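PDB 2CYC: tyrosine--tRNA ligase, which probably catalyses the two-step attachment of tyrosine to tRNA(Tyr), first activating the amino acid with ATP and then passing it to the acceptor end of the tRNA. Local coordinates for residues 183-188 with 221-226. Residues are numbered along the deposited sequence; the frame is centred on the assembly and turned at random.
Sequences IAHAGM and VHHHLL
His185 and His223 meet imidazole to imidazole on one face of two neighbouring parallel strands, 183-187 and 214-223, in the Rossmann-like catalytic domain of a class I aminoacyl-tRNA synthetase. NE2 of His185 lies 2.7 Å from ND1 of His223 in a hydrogen bond whose donor may be either ring. The rings join rim to rim, their planes turned 67° apart. CG of His185 stands anti to the backbone N (chi1 172°), and its ring ends with NE2 at the His223 rim, while the CG of His223 sits between its backbone N and carbonyl carbon (chi1 61°). ND1 of His185 bonds to His36 on strand 36-40, so the hydrogen bonds link histidines on three adjacent strands, with helix 48-63 touching His185 through Lys57 and His223 through Met53. CA of Gly187 packs over one face of the His223 ring in a CH-pi contact, 3.8 Å from its centroid. An alanine in place of His223 would probably leave NE2 of His185 without this mate and open a gap above Gly187. On the other face, the edge of the His222 ring faces the carbonyl O of Ala186, whose side chain lies near Gln190 of the tyrosine site. ND1 of His222 is held by Glu17 and NE2 by His194; Met188 crosses this side chain at about a right angle, SD 3.5 Å from CB of His222. Ala186 N donates to Val221 O, and its O accepts from His223 N. Met188 N bonds to His223 O, and CD2 of Leu225 lies 3.8 Å from both Met188 N and CA of Gly187.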
ATOM      1  N   ILE A 183     -12.511  14.887  14.570  1.00 16.18           N
ATOM      2  CA  ILE A 183     -13.290  15.791  13.722  1.00 14.52           C
ATOM      3  C   ILE A 183     -12.587  15.791  12.360  1.00 18.56           C
ATOM      4  O   ILE A 183     -11.672  16.589  12.119  1.00 14.86           O
ATOM      5  CB  ILE A 183     -13.323  17.251  14.279  1.00 14.30           C
ATOM      6  CG1 ILE A 183     -13.941  17.277  15.684  1.00 16.30           C
ATOM      7  CG2 ILE A 183     -14.115  18.161  13.329  1.00  8.24           C
ATOM      8  CD1 ILE A 183     -15.373  16.755  15.770  1.00 20.63           C
ATOM      9  N   ALA A 184     -13.002  14.882  11.480  1.00 18.30           N
ATOM     10  CA  ALA A 184     -12.395  14.764  10.150  1.00 19.70           C
ATOM     11  C   ALA A 184     -13.109  15.723   9.209  1.00 18.95           C
ATOM     12  O   ALA A 184     -14.255  15.495   8.813  1.00 16.86           O
ATOM     13  CB  ALA A 184     -12.502  13.319   9.647  1.00 17.32           C
ATOM     14  N   HIS A 185     -12.408  16.797   8.858  1.00 18.77           N
ATOM     15  CA  HIS A 185     -12.944  17.862   8.019  1.00 17.88           C
ATOM     16  C   HIS A 185     -12.396  17.852   6.584  1.00 19.47           C
ATOM     17  O   HIS A 185     -11.190  17.695   6.356  1.00 17.53           O
ATOM     18  CB  HIS A 185     -12.646  19.201   8.716  1.00 14.77           C
ATOM     19  CG  HIS A 185     -12.962  20.412   7.897  1.00 17.77           C
ATOM     20  ND1 HIS A 185     -12.203  21.562   7.954  1.00 20.82           N
ATOM     21  CD2 HIS A 185     -13.933  20.646   6.985  1.00 15.76           C
ATOM     22  CE1 HIS A 185     -12.688  22.450   7.106  1.00 13.19           C
ATOM     23  NE2 HIS A 185     -13.737  21.919   6.502  1.00 20.67           N
ATOM     24  N   ALA A 186     -13.298  18.011   5.619  1.00 17.76           N
ATOM     25  CA  ALA A 186     -12.936  18.040   4.205  1.00 18.80           C
ATOM     26  C   ALA A 186     -14.084  18.590   3.375  1.00 16.87           C
ATOM     27  O   ALA A 186     -15.177  18.833   3.889  1.00 16.24           O
ATOM     28  CB  ALA A 186     -12.594  16.622   3.706  1.00 13.87           C
ATOM     29  N   GLY A 187     -13.815  18.786   2.086  1.00 19.45           N
ATOM     30  CA  GLY A 187     -14.851  19.216   1.173  1.00 14.38           C
ATOM     31  C   GLY A 187     -15.627  17.938   0.866  1.00 14.85           C
ATOM     32  O   GLY A 187     -15.095  16.835   1.039  1.00 13.98           O
ATOM     33  N   MET A 188     -16.870  18.083   0.417  1.00 15.88           N
ATOM     34  CA  MET A 188     -17.752  16.958   0.091  1.00 18.35           C
ATOM     35  C   MET A 188     -17.186  15.859  -0.805  1.00 17.70           C
ATOM     36  O   MET A 188     -17.604  14.708  -0.687  1.00 16.59           O
ATOM     37  CB  MET A 188     -19.050  17.474  -0.546  1.00 18.67           C
ATOM     38  CG  MET A 188     -20.134  17.863   0.443  1.00 31.06           C
ATOM     39  SD  MET A 188     -20.772  16.460   1.379  1.00 28.40           S
ATOM     40  CE  MET A 188     -21.830  15.657   0.182  1.00 37.88           C
ATOM     41  N   VAL A 221     -17.028  15.969   8.850  1.00 15.51           N
ATOM     42  CA  VAL A 221     -17.712  17.239   8.596  1.00 13.03           C
ATOM     43  C   VAL A 221     -17.263  17.710   7.221  1.00 16.97           C
ATOM     44  O   VAL A 221     -16.080  17.997   6.997  1.00 15.35           O
ATOM     45  CB  VAL A 221     -17.382  18.309   9.692  1.00 13.78           C
ATOM     46  CG1 VAL A 221     -18.224  19.579   9.470  1.00 11.17           C
ATOM     47  CG2 VAL A 221     -17.699  17.734  11.080  1.00 13.41           C
ATOM     48  N   HIS A 222     -18.221  17.786   6.301  1.00 12.90           N
ATOM     49  CA  HIS A 222     -17.941  18.152   4.917  1.00 14.58           C
ATOM     50  C   HIS A 222     -18.503  19.501   4.535  1.00 18.35           C
ATOM     51  O   HIS A 222     -19.671  19.806   4.805  1.00 16.43           O
ATOM     52  CB  HIS A 222     -18.500  17.062   3.995  1.00 14.73           C
ATOM     53  CG  HIS A 222     -18.007  15.692   4.337  1.00 19.17           C
ATOM     54  ND1 HIS A 222     -18.845  14.602   4.452  1.00 21.12           N
ATOM     55  CD2 HIS A 222     -16.769  15.252   4.676  1.00 16.39           C
ATOM     56  CE1 HIS A 222     -18.147  13.553   4.855  1.00 12.53           C
ATOM     57  NE2 HIS A 222     -16.885  13.922   4.998  1.00 18.42           N
ATOM     58  N   HIS A 223     -17.675  20.325   3.904  1.00 15.79           N
ATOM     59  CA  HIS A 223     -18.170  21.626   3.526  1.00 21.15           C
ATOM     60  C   HIS A 223     -18.501  21.686   2.059  1.00 17.08           C
ATOM     61  O   HIS A 223     -17.995  20.902   1.263  1.00 17.41           O
ATOM     62  CB  HIS A 223     -17.184  22.738   3.910  1.00 19.98           C
ATOM     63  CG  HIS A 223     -15.839  22.629   3.266  1.00 19.93           C
ATOM     64  ND1 HIS A 223     -14.677  22.503   4.001  1.00 19.09           N
ATOM     65  CD2 HIS A 223     -15.459  22.726   1.969  1.00 16.51           C
ATOM     66  CE1 HIS A 223     -13.638  22.533   3.182  1.00 18.97           C
ATOM     67  NE2 HIS A 223     -14.086  22.668   1.946  1.00 19.56           N
ATOM     68  N   HIS A 224     -19.374  22.624   1.729  1.00 16.72           N
ATOM     69  CA  HIS A 224     -19.840  22.844   0.370  1.00 19.92           C
ATOM     70  C   HIS A 224     -18.687  23.148  -0.593  1.00 21.86           C
ATOM     71  O   HIS A 224     -17.725  23.837  -0.236  1.00 16.61           O
ATOM     72  CB  HIS A 224     -20.839  24.010   0.387  1.00 19.05           C
ATOM     73  CG  HIS A 224     -21.329  24.421  -0.967  1.00 23.03           C
ATOM     74  ND1 HIS A 224     -22.272  23.702  -1.668  1.00 21.20           N
ATOM     75  CD2 HIS A 224     -21.019  25.491  -1.737  1.00 21.64           C
ATOM     76  CE1 HIS A 224     -22.528  24.314  -2.811  1.00 19.51           C
ATOM     77  NE2 HIS A 224     -21.780  25.402  -2.877  1.00 22.98           N
ATOM     78  N   LEU A 225     -18.782  22.619  -1.809  1.00 17.64           N
ATOM     79  CA  LEU A 225     -17.762  22.876  -2.819  1.00 19.16           C
ATOM     80  C   LEU A 225     -18.211  24.048  -3.698  1.00 19.24           C
ATOM     81  O   LEU A 225     -19.193  23.940  -4.426  1.00 20.71           O
ATOM     82  CB  LEU A 225     -17.550  21.634  -3.685  1.00 20.55           C
ATOM     83  CG  LEU A 225     -17.132  20.335  -2.987  1.00 21.17           C
ATOM     84  CD1 LEU A 225     -17.030  19.220  -4.033  1.00 22.10           C
ATOM     85  CD2 LEU A 225     -15.791  20.532  -2.276  1.00 17.37           C
ATOM     86  N   LEU A 226     -17.514  25.177  -3.624  1.00 20.64           N
ATOM     87  CA  LEU A 226     -17.888  26.318  -4.456  1.00 21.75           C
ATOM     88  C   LEU A 226     -17.669  25.980  -5.936  1.00 22.56           C
ATOM     89  O   LEU A 226     -16.665  25.370  -6.304  1.00 24.38           O
ATOM     90  CB  LEU A 226     -17.059  27.559  -4.090  1.00 21.91           C
ATOM     91  CG  LEU A 226     -17.260  28.202  -2.712  1.00 21.13           C
ATOM     92  CD1 LEU A 226     -16.291  29.376  -2.569  1.00 23.08           C
ATOM     93  CD2 LEU A 226     -18.698  28.685  -2.559  1.00 22.83           C
TER